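Local coordinates for hypothetical protein VPA1032 (Vibrio parahaemolyticus, PDB 1ZBP) that is of unknown function but belongs to the ImpE family and is probably associated with bacterial type VI secretion, at residues A[13-21]-A[33-44]; A[116-124]-A[228-236]. All blocks are in the same frame, centred on the assembly; numbering follows the deposited sequence.

Contact 1: residues A[13-21]-A[33-44]; sequences LQQALELLI and LRSSFIELLCID
Leu20 and Phe37 bring the backbones of 13-21 and 33-44 closest, with CA atoms 6.0 Å apart, and the two helical segments run antiparallel with axes 9.7 Å apart and N-to-C directions at 155°. Consecutive antiparallel helices joined by a short link make this a helical hairpin (alpha-alpha hairpin), consistent with a TPR-like array. The packing is knobs-into-holes. Leu17 enters a hole formed by Phe37, Leu40, Leu41 and Asp44, while Leu20, about one turn further on, enters the one formed by Leu33, Ser36, Phe37 and Leu40. The two branches of each knob do different work. Leu17 CD2 lies 3.6 Å from Leu40 CB, the two leucine side chains running past one another in opposite directions, whereas its CD1 leans toward the Asp44 carboxylate. Leu20 meets Leu40 at about a right angle, CD1 to CD1 at 3.4 Å, and sends CD2 to Leu33 CD2. The Phe37 ring reaches this seam because its CG stands opposite the backbone N (chi1 173°), which swings the ring alongside the first helix. There Leu17 CD2, Leu20 CB and Ile21 CG1 all approach it obliquely, Ile21 CG1 coming within 3.5 Å of Phe37 CE1. In the model Leu41 CD1, from the same helix as the ring, lies over the rim of one face. Outside the pair, Trp4 of helix 4-7 packs on Leu20 and Ser36, and Gln53 of helix 47-60 touches Phe37, extending the layer of helices. The other end of the seam is closed by Leu13, whose CD2 lies 4.0 Å from Ile43 CG2 and 3.9 Å from Asp44 CA.

Contact 2: residues A[116-124]-A[228-236]; sequences YEQVSELAL and QIADKEVYL
The Tyr116 ring takes Ile229 over one face and Ala230 obliquely: Ile229 CG2 makes a CH-pi contact, 3.8 Å from the ring centroid and 29° off its normal, while Ala230 CB comes within 3.7 Å of CD2 of the tyrosine. This is a helix packed against the connecting loop of a two-stranded antiparallel hairpin, formed by strands 224-228 and 235-239; that loop belongs to the ImpE region. Tyr116 CG lies opposite the carbonyl carbon (chi1 -50°), directing the ring toward the loop. Next along the helix, the aliphatic part of Lys232 runs beside Ser120, its CG 3.3 Å from Ser120 CB. Bends at chi2 and chi4 carry the amine on to two carboxylates: NZ makes a salt bridge of 2.8 Å with OD1 of its neighbour Asp231, nearly in line with that C-O bond, and a weak one with Glu117 OE1 across the contact. The shared ammonium probably offsets the negative charge of both acids. Within the loop, Gln228 NE2 donates to Lys232 O and Ile229 N to Val234 O, two bonds bracing the turn. Met111 of helix 98-113 also touches Ile229. Further down the helix, Val234 CG2 rests 4.0 Å from Ser120 CA and 4.1 Å from Ala123 CB.

How the contacts relate
From the N terminus, contact 1 comes first: 13-21 and 33-44 close a short loop of 11 intervening residues, pairing helices 13-25 and 31-44. The chain continues through helices 47-60, 65-84 and 98-113 before 116-124 opens contact 2. That contact closes only after 103 residues, rich in strand, when the loop between strands 224-228 and 235-239 returns to helix 116-129. The two closures are thus in series, neither nesting nor crossing. The centres of contact 1 and contact 2 are about 35 Å apart. The nearest atoms of contact 1 and contact 2 are about 16 Å apart, so they do not touch. Contact 1 joins neighbours within the N-terminal helices; contact 2 ties helix 116-129 to the hairpin of strands 224-228 and 235-239.

Contact 1: residues A[13-21]-A[33-44]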
loop_
_atom_site.group_PDB
_atom_site.type_symbol
_atom_site.label_atom_id
_atom_site.label_comp_id
_atom_site.label_asym_id
_atom_site.label_seq_id
_atom_site.Cartn_x
_atom_site.Cartn_y
_atom_site.Cartn_z
ATOM N N LEU A 13 -11.162 12.793 -9.023
ATOM C CA LEU A 13 -9.709 12.904 -8.994
ATOM C C LEU A 13 -9.162 13.562 -10.253
ATOM O O LEU A 13 -8.358 14.487 -10.166
ATOM C CB LEU A 13 -9.070 11.520 -8.818
ATOM C CG LEU A 13 -7.569 11.507 -8.488
ATOM C CD1 LEU A 13 -7.332 12.197 -7.153
ATOM C CD2 LEU A 13 -7.062 10.079 -8.436
ATOM N N GLN A 14 -9.590 13.098 -11.421
ATOM C CA GLN A 14 -9.108 13.678 -12.666
ATOM C C GLN A 14 -9.390 15.179 -12.725
ATOM O O GLN A 14 -8.497 15.972 -13.032
ATOM C CB GLN A 14 -9.745 12.978 -13.863
ATOM C CG GLN A 14 -9.466 11.487 -13.918
ATOM C CD GLN A 14 -7.998 11.161 -13.719
ATOM O OE1 GLN A 14 -7.480 11.240 -12.603
ATOM N NE2 GLN A 14 -7.314 10.805 -14.804
ATOM N N GLN A 15 -10.629 15.568 -12.425
ATOM C CA GLN A 15 -11.018 16.979 -12.440
ATOM C C GLN A 15 -10.186 17.802 -11.460
ATOM O O GLN A 15 -9.759 18.911 -11.778
ATOM C CB GLN A 15 -12.516 17.126 -12.105
ATOM C CG GLN A 15 -12.960 18.562 -11.782
ATOM C CD GLN A 15 -14.456 18.684 -11.490
ATOM O OE1 GLN A 15 -15.022 17.890 -10.737
ATOM N NE2 GLN A 15 -15.093 19.699 -12.068
ATOM N N ALA A 16 -9.964 17.254 -10.269
ATOM C CA ALA A 16 -9.186 17.933 -9.235
ATOM C C ALA A 16 -7.777 18.258 -9.731
ATOM O O ALA A 16 -7.206 19.286 -9.358
ATOM C CB ALA A 16 -9.116 17.070 -7.975
ATOM N N LEU A 17 -7.226 17.384 -10.573
ATOM C CA LEU A 17 -5.892 17.584 -11.129
ATOM C C LEU A 17 -5.887 18.742 -12.127
ATOM O O LEU A 17 -4.976 19.575 -12.120
ATOM C CB LEU A 17 -5.401 16.296 -11.805
ATOM C CG LEU A 17 -5.105 15.107 -10.879
ATOM C CD1 LEU A 17 -4.761 13.870 -11.702
ATOM C CD2 LEU A 17 -3.956 15.465 -9.946
ATOM N N GLU A 18 -6.913 18.796 -12.974
ATOM C CA GLU A 18 -7.041 19.852 -13.982
ATOM C C GLU A 18 -7.112 21.217 -13.314
ATOM O O GLU A 18 -6.478 22.170 -13.758
ATOM C CB GLU A 18 -8.303 19.644 -14.826
ATOM C CG GLU A 18 -8.515 18.226 -15.319
ATOM C CD GLU A 18 -7.273 17.630 -15.946
ATOM O OE1 GLU A 18 -6.282 17.418 -15.212
ATOM O OE2 GLU A 18 -7.289 17.371 -17.172
ATOM N N LEU A 19 -7.901 21.306 -12.249
ATOM C CA LEU A 19 -8.041 22.561 -11.521
ATOM C C LEU A 19 -6.717 22.999 -10.874
ATOM O O LEU A 19 -6.551 24.167 -10.525
ATOM C CB LEU A 19 -9.144 22.450 -10.455
ATOM C CG LEU A 19 -10.586 22.492 -10.966
ATOM C CD1 LEU A 19 -11.562 22.225 -9.826
ATOM C CD2 LEU A 19 -10.862 23.849 -11.593
ATOM N N LEU A 20 -5.781 22.065 -10.725
ATOM C CA LEU A 20 -4.486 22.378 -10.138
ATOM C C LEU A 20 -3.468 22.749 -11.212
ATOM O O LEU A 20 -2.760 23.749 -11.088
ATOM C CB LEU A 20 -3.974 21.194 -9.317
ATOM C CG LEU A 20 -4.713 20.995 -7.997
ATOM C CD1 LEU A 20 -4.258 19.719 -7.307
ATOM C CD2 LEU A 20 -4.471 22.201 -7.110
ATOM N N ILE A 21 -3.397 21.949 -12.270
ATOM C CA ILE A 21 -2.461 22.215 -13.349
ATOM C C ILE A 21 -2.685 23.606 -13.916
ATOM O O ILE A 21 -1.728 24.310 -14.232
ATOM C CB ILE A 21 -2.612 21.194 -14.483
ATOM C CG1 ILE A 21 -2.189 19.810 -13.990
ATOM C CG2 ILE A 21 -1.776 21.626 -15.676
ATOM C CD1 ILE A 21 -2.359 18.710 -15.023
ATOM N N LEU A 33 0.358 25.081 -4.143
ATOM C CA LEU A 33 -0.342 24.535 -5.296
ATOM C C LEU A 33 0.432 23.367 -5.892
ATOM O O LEU A 33 -0.135 22.299 -6.113
ATOM C CB LEU A 33 -0.570 25.615 -6.361
ATOM C CG LEU A 33 -1.705 26.616 -6.095
ATOM C CD1 LEU A 33 -1.706 27.717 -7.157
ATOM C CD2 LEU A 33 -3.040 25.879 -6.102
ATOM N N ARG A 34 1.723 23.562 -6.148
ATOM C CA ARG A 34 2.544 22.496 -6.718
ATOM C C ARG A 34 2.548 21.282 -5.785
ATOM O O ARG A 34 2.417 20.142 -6.235
ATOM C CB ARG A 34 3.974 22.997 -6.967
ATOM C CG ARG A 34 4.111 23.911 -8.181
ATOM C CD ARG A 34 5.528 24.461 -8.307
ATOM N NE ARG A 34 5.710 25.313 -9.485
ATOM C CZ ARG A 34 5.915 24.866 -10.723
ATOM N NH1 ARG A 34 6.067 25.723 -11.729
ATOM N NH2 ARG A 34 5.983 23.565 -10.958
ATOM N N SER A 35 2.675 21.547 -4.486
ATOM C CA SER A 35 2.679 20.506 -3.460
ATOM C C SER A 35 1.380 19.704 -3.476
ATOM O O SER A 35 1.400 18.469 -3.473
ATOM C CB SER A 35 2.872 21.129 -2.075
ATOM O OG SER A 35 2.852 20.145 -1.048
ATOM N N SER A 36 0.247 20.400 -3.488
ATOM C CA SER A 36 -1.051 19.727 -3.518
ATOM C C SER A 36 -1.219 18.938 -4.815
ATOM O O SER A 36 -1.909 17.919 -4.851
ATOM C CB SER A 36 -2.191 20.750 -3.383
ATOM O OG SER A 36 -2.126 21.429 -2.132
ATOM N N PHE A 37 -0.583 19.408 -5.880
ATOM C CA PHE A 37 -0.671 18.741 -7.181
ATOM C C PHE A 37 0.159 17.436 -7.182
ATOM O O PHE A 37 -0.143 16.494 -7.922
ATOM C CB PHE A 37 -0.186 19.704 -8.279
ATOM C CG PHE A 37 -0.063 19.078 -9.643
ATOM C CD1 PHE A 37 -1.116 18.357 -10.193
ATOM C CD2 PHE A 37 1.121 19.197 -10.372
ATOM C CE1 PHE A 37 -0.995 17.756 -11.446
ATOM C CE2 PHE A 37 1.251 18.599 -11.624
ATOM C CZ PHE A 37 0.189 17.876 -12.159
ATOM N N ILE A 38 1.194 17.387 -6.339
ATOM C CA ILE A 38 2.056 16.210 -6.227
ATOM C C ILE A 38 1.335 15.100 -5.455
ATOM O O ILE A 38 1.422 13.916 -5.808
ATOM C CB ILE A 38 3.382 16.549 -5.492
ATOM C CG1 ILE A 38 4.206 17.521 -6.331
ATOM C CG2 ILE A 38 4.190 15.274 -5.240
ATOM C CD1 ILE A 38 5.304 18.207 -5.569
ATOM N N GLU A 39 0.631 15.486 -4.394
ATOM C CA GLU A 39 -0.089 14.514 -3.578
ATOM C C GLU A 39 -1.140 13.795 -4.411
ATOM O O GLU A 39 -1.186 12.560 -4.436
ATOM C CB GLU A 39 -0.743 15.191 -2.366
ATOM C CG GLU A 39 0.195 15.365 -1.183
ATOM C CD GLU A 39 -0.492 15.956 0.037
ATOM O OE1 GLU A 39 0.084 15.877 1.141
ATOM O OE2 GLU A 39 -1.600 16.516 -0.107
ATOM N N LEU A 40 -1.966 14.565 -5.112
ATOM C CA LEU A 40 -3.016 13.990 -5.945
ATOM C C LEU A 40 -2.452 13.232 -7.145
ATOM O O LEU A 40 -3.179 12.512 -7.837
ATOM C CB LEU A 40 -3.985 15.089 -6.404
ATOM C CG LEU A 40 -4.574 15.949 -5.264
ATOM C CD1 LEU A 40 -5.575 16.951 -5.823
ATOM C CD2 LEU A 40 -5.242 15.054 -4.225
ATOM N N LEU A 41 -1.158 13.394 -7.397
ATOM C CA LEU A 41 -0.502 12.687 -8.500
ATOM C C LEU A 41 -0.110 11.278 -8.048
ATOM O O LEU A 41 -0.148 10.320 -8.830
ATOM C CB LEU A 41 0.743 13.451 -8.957
ATOM C CG LEU A 41 0.469 14.570 -9.969
ATOM C CD1 LEU A 41 1.737 15.377 -10.201
ATOM C CD2 LEU A 41 -0.031 13.969 -11.286
ATOM N N CYS A 42 0.272 11.159 -6.779
ATOM C CA CYS A 42 0.645 9.860 -6.232
ATOM C C CYS A 42 -0.600 8.981 -6.085
ATOM O O CYS A 42 -0.547 7.770 -6.315
ATOM C CB CYS A 42 1.345 10.035 -4.887
ATOM S SG CYS A 42 2.938 10.850 -5.054
ATOM N N ILE A 43 -1.719 9.601 -5.718
ATOM C CA ILE A 43 -2.970 8.877 -5.569
ATOM C C ILE A 43 -3.409 8.328 -6.931
ATOM O O ILE A 43 -3.938 7.221 -7.024
ATOM C CB ILE A 43 -4.086 9.792 -5.008
ATOM C CG1 ILE A 43 -3.708 10.297 -3.620
ATOM C CG2 ILE A 43 -5.397 9.018 -4.922
ATOM C CD1 ILE A 43 -4.702 11.267 -3.037
ATOM N N ASP A 44 -3.178 9.104 -7.986
ATOM C CA ASP A 44 -3.559 8.692 -9.330
ATOM C C ASP A 44 -2.637 7.594 -9.834
ATOM O O ASP A 44 -2.982 6.844 -10.752
ATOM C CB ASP A 44 -3.499 9.888 -10.280
ATOM C CG ASP A 44 -3.871 9.522 -11.706
ATOM O OD1 ASP A 44 -3.063 8.854 -12.390
ATOM O OD2 ASP A 44 -4.976 9.904 -12.145
#

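Contact 2: residues A[116-124]-A[228-236]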
loop_
_atom_site.group_PDB
_atom_site.type_symbol
_atom_site.label_atom_id
_atom_site.label_comp_id
_atom_site.label_asym_id
_atom_site.label_seq_id
_atom_site.Cartn_x
_atom_site.Cartn_y
_atom_site.Cartn_z
ATOM N N TYR A 116 -3.565 -18.683 -15.702
ATOM C CA TYR A 116 -4.397 -18.746 -14.507
ATOM C C TYR A 116 -4.450 -20.131 -13.879
ATOM O O TYR A 116 -5.137 -20.338 -12.878
ATOM C CB TYR A 116 -5.821 -18.279 -14.825
ATOM C CG TYR A 116 -5.878 -16.954 -15.547
ATOM C CD1 TYR A 116 -5.065 -15.891 -15.156
ATOM C CD2 TYR A 116 -6.741 -16.759 -16.628
ATOM C CE1 TYR A 116 -5.106 -14.667 -15.821
ATOM C CE2 TYR A 116 -6.789 -15.534 -17.297
ATOM C CZ TYR A 116 -5.964 -14.494 -16.885
ATOM O OH TYR A 116 -5.991 -13.283 -17.541
ATOM N N GLU A 117 -3.738 -21.085 -14.466
ATOM C CA GLU A 117 -3.726 -22.434 -13.925
ATOM C C GLU A 117 -2.615 -22.515 -12.888
ATOM O O GLU A 117 -2.713 -23.256 -11.909
ATOM C CB GLU A 117 -3.486 -23.460 -15.039
ATOM C CG GLU A 117 -3.857 -24.896 -14.653
ATOM C CD GLU A 117 -5.350 -25.071 -14.373
ATOM O OE1 GLU A 117 -5.851 -24.483 -13.385
ATOM O OE2 GLU A 117 -6.024 -25.796 -15.146
ATOM N N GLN A 118 -1.556 -21.741 -13.108
ATOM C CA GLN A 118 -0.426 -21.718 -12.187
ATOM C C GLN A 118 -0.723 -20.744 -11.034
ATOM O O GLN A 118 -0.248 -20.940 -9.913
ATOM C CB GLN A 118 0.844 -21.297 -12.929
ATOM C CG GLN A 118 2.128 -21.484 -12.131
ATOM C CD GLN A 118 3.346 -20.911 -12.839
ATOM O OE1 GLN A 118 4.439 -20.842 -12.267
ATOM N NE2 GLN A 118 3.165 -20.502 -14.090
ATOM N N VAL A 119 -1.514 -19.705 -11.312
ATOM C CA VAL A 119 -1.871 -18.734 -10.285
ATOM C C VAL A 119 -2.769 -19.423 -9.259
ATOM O O VAL A 119 -2.666 -19.175 -8.055
ATOM C CB VAL A 119 -2.619 -17.503 -10.880
ATOM C CG1 VAL A 119 -1.835 -16.921 -12.042
ATOM C CG2 VAL A 119 -4.016 -17.889 -11.319
ATOM N N SER A 120 -3.641 -20.299 -9.752
ATOM C CA SER A 120 -4.565 -21.051 -8.911
ATOM C C SER A 120 -3.785 -22.027 -8.047
ATOM O O SER A 120 -4.161 -22.291 -6.908
ATOM C CB SER A 120 -5.556 -21.830 -9.781
ATOM O OG SER A 120 -6.499 -22.541 -8.996
ATOM N N GLU A 121 -2.697 -22.564 -8.596
ATOM C CA GLU A 121 -1.859 -23.516 -7.874
ATOM C C GLU A 121 -0.936 -22.810 -6.894
ATOM O O GLU A 121 -0.736 -23.278 -5.773
ATOM C CB GLU A 121 -1.019 -24.336 -8.860
ATOM C CG GLU A 121 -1.766 -25.464 -9.558
ATOM C CD GLU A 121 -1.831 -26.738 -8.728
ATOM O OE1 GLU A 121 -2.446 -26.711 -7.633
ATOM O OE2 GLU A 121 -1.261 -27.765 -9.174
ATOM N N LEU A 122 -0.368 -21.688 -7.330
ATOM C CA LEU A 122 0.544 -20.909 -6.497
ATOM C C LEU A 122 -0.179 -20.286 -5.312
ATOM O O LEU A 122 0.343 -20.252 -4.204
ATOM C CB LEU A 122 1.213 -19.818 -7.329
ATOM C CG LEU A 122 2.300 -20.335 -8.263
ATOM C CD1 LEU A 122 2.726 -19.236 -9.225
ATOM C CD2 LEU A 122 3.474 -20.813 -7.429
ATOM N N ALA A 123 -1.392 -19.807 -5.553
ATOM C CA ALA A 123 -2.175 -19.195 -4.495
ATOM C C ALA A 123 -2.396 -20.197 -3.362
ATOM O O ALA A 123 -2.146 -19.886 -2.196
ATOM C CB ALA A 123 -3.506 -18.708 -5.045
ATOM N N LEU A 124 -2.848 -21.400 -3.707
ATOM C CA LEU A 124 -3.105 -22.443 -2.714
ATOM C C LEU A 124 -1.847 -22.860 -1.956
ATOM O O LEU A 124 -1.898 -23.096 -0.746
ATOM C CB LEU A 124 -3.743 -23.668 -3.384
ATOM C CG LEU A 124 -5.155 -23.457 -3.955
ATOM C CD1 LEU A 124 -5.492 -24.574 -4.936
ATOM C CD2 LEU A 124 -6.171 -23.407 -2.820
ATOM N N GLN A 228 -12.751 -11.390 -9.855
ATOM C CA GLN A 228 -12.293 -12.769 -9.858
ATOM C C GLN A 228 -11.420 -12.969 -11.097
ATOM O O GLN A 228 -11.739 -12.467 -12.176
ATOM C CB GLN A 228 -13.490 -13.720 -9.887
ATOM C CG GLN A 228 -13.110 -15.184 -10.041
ATOM C CD GLN A 228 -14.325 -16.096 -10.067
ATOM O OE1 GLN A 228 -15.367 -15.752 -10.636
ATOM N NE2 GLN A 228 -14.188 -17.278 -9.476
ATOM N N ILE A 229 -10.313 -13.687 -10.931
ATOM C CA ILE A 229 -9.387 -13.945 -12.029
ATOM C C ILE A 229 -10.106 -14.563 -13.229
ATOM O O ILE A 229 -10.581 -13.852 -14.122
ATOM C CB ILE A 229 -8.241 -14.887 -11.574
ATOM C CG1 ILE A 229 -7.553 -14.300 -10.342
ATOM C CG2 ILE A 229 -7.225 -15.070 -12.696
ATOM C CD1 ILE A 229 -7.131 -12.845 -10.490
ATOM N N ALA A 230 -10.178 -15.889 -13.251
ATOM C CA ALA A 230 -10.851 -16.593 -14.335
ATOM C C ALA A 230 -12.045 -17.299 -13.726
ATOM O O ALA A 230 -13.091 -16.691 -13.484
ATOM C CB ALA A 230 -9.910 -17.614 -14.972
ATOM N N ASP A 231 -11.865 -18.588 -13.471
ATOM C CA ASP A 231 -12.898 -19.414 -12.874
ATOM C C ASP A 231 -12.375 -20.038 -11.587
ATOM O O ASP A 231 -13.039 -20.884 -10.980
ATOM C CB ASP A 231 -13.340 -20.515 -13.850
ATOM C CG ASP A 231 -12.179 -21.100 -14.646
ATOM O OD1 ASP A 231 -11.068 -21.221 -14.089
ATOM O OD2 ASP A 231 -12.385 -21.455 -15.825
ATOM N N LYS A 232 -11.183 -19.614 -11.173
ATOM C CA LYS A 232 -10.582 -20.132 -9.950
ATOM C C LYS A 232 -11.107 -19.392 -8.732
ATOM O O LYS A 232 -12.003 -18.552 -8.840
ATOM C CB LYS A 232 -9.055 -19.999 -9.993
ATOM C CG LYS A 232 -8.375 -20.801 -11.080
ATOM C CD LYS A 232 -8.549 -20.162 -12.440
ATOM C CE LYS A 232 -7.921 -21.035 -13.511
ATOM N NZ LYS A 232 -8.541 -22.399 -13.524
ATOM N N GLU A 233 -10.544 -19.714 -7.571
ATOM C CA GLU A 233 -10.922 -19.059 -6.323
ATOM C C GLU A 233 -9.918 -17.957 -5.965
ATOM O O GLU A 233 -9.693 -17.662 -4.797
ATOM C CB GLU A 233 -11.028 -20.085 -5.181
ATOM C CG GLU A 233 -9.855 -21.068 -5.051
ATOM C CD GLU A 233 -8.539 -20.416 -4.637
ATOM O OE1 GLU A 233 -8.485 -19.808 -3.545
ATOM O OE2 GLU A 233 -7.554 -20.531 -5.399
ATOM N N VAL A 234 -9.320 -17.350 -6.983
ATOM C CA VAL A 234 -8.352 -16.274 -6.789
ATOM C C VAL A 234 -9.050 -14.929 -7.016
ATOM O O VAL A 234 -9.452 -14.605 -8.138
ATOM C CB VAL A 234 -7.175 -16.400 -7.784
ATOM C CG1 VAL A 234 -6.146 -15.318 -7.523
ATOM C CG2 VAL A 234 -6.546 -17.776 -7.664
ATOM N N TYR A 235 -9.195 -14.151 -5.947
ATOM C CA TYR A 235 -9.844 -12.842 -6.020
ATOM C C TYR A 235 -8.868 -11.712 -5.673
ATOM O O TYR A 235 -8.280 -11.699 -4.592
ATOM C CB TYR A 235 -11.034 -12.810 -5.059
ATOM C CG TYR A 235 -12.089 -13.844 -5.365
ATOM C CD1 TYR A 235 -13.089 -13.592 -6.307
ATOM C CD2 TYR A 235 -12.068 -15.097 -4.746
ATOM C CE1 TYR A 235 -14.038 -14.569 -6.629
ATOM C CE2 TYR A 235 -13.012 -16.076 -5.060
ATOM C CZ TYR A 235 -13.989 -15.810 -5.998
ATOM O OH TYR A 235 -14.920 -16.779 -6.312
ATOM N N LEU A 236 -8.684 -10.772 -6.595
ATOM C CA LEU A 236 -7.791 -9.646 -6.347
ATOM C C LEU A 236 -8.635 -8.506 -5.812
ATOM O O LEU A 236 -9.847 -8.584 -5.836
ATOM C CB LEU A 236 -7.085 -9.210 -7.627
ATOM C CG LEU A 236 -6.152 -10.233 -8.259
ATOM C CD1 LEU A 236 -5.379 -9.549 -9.384
ATOM C CD2 LEU A 236 -5.189 -10.799 -7.224
#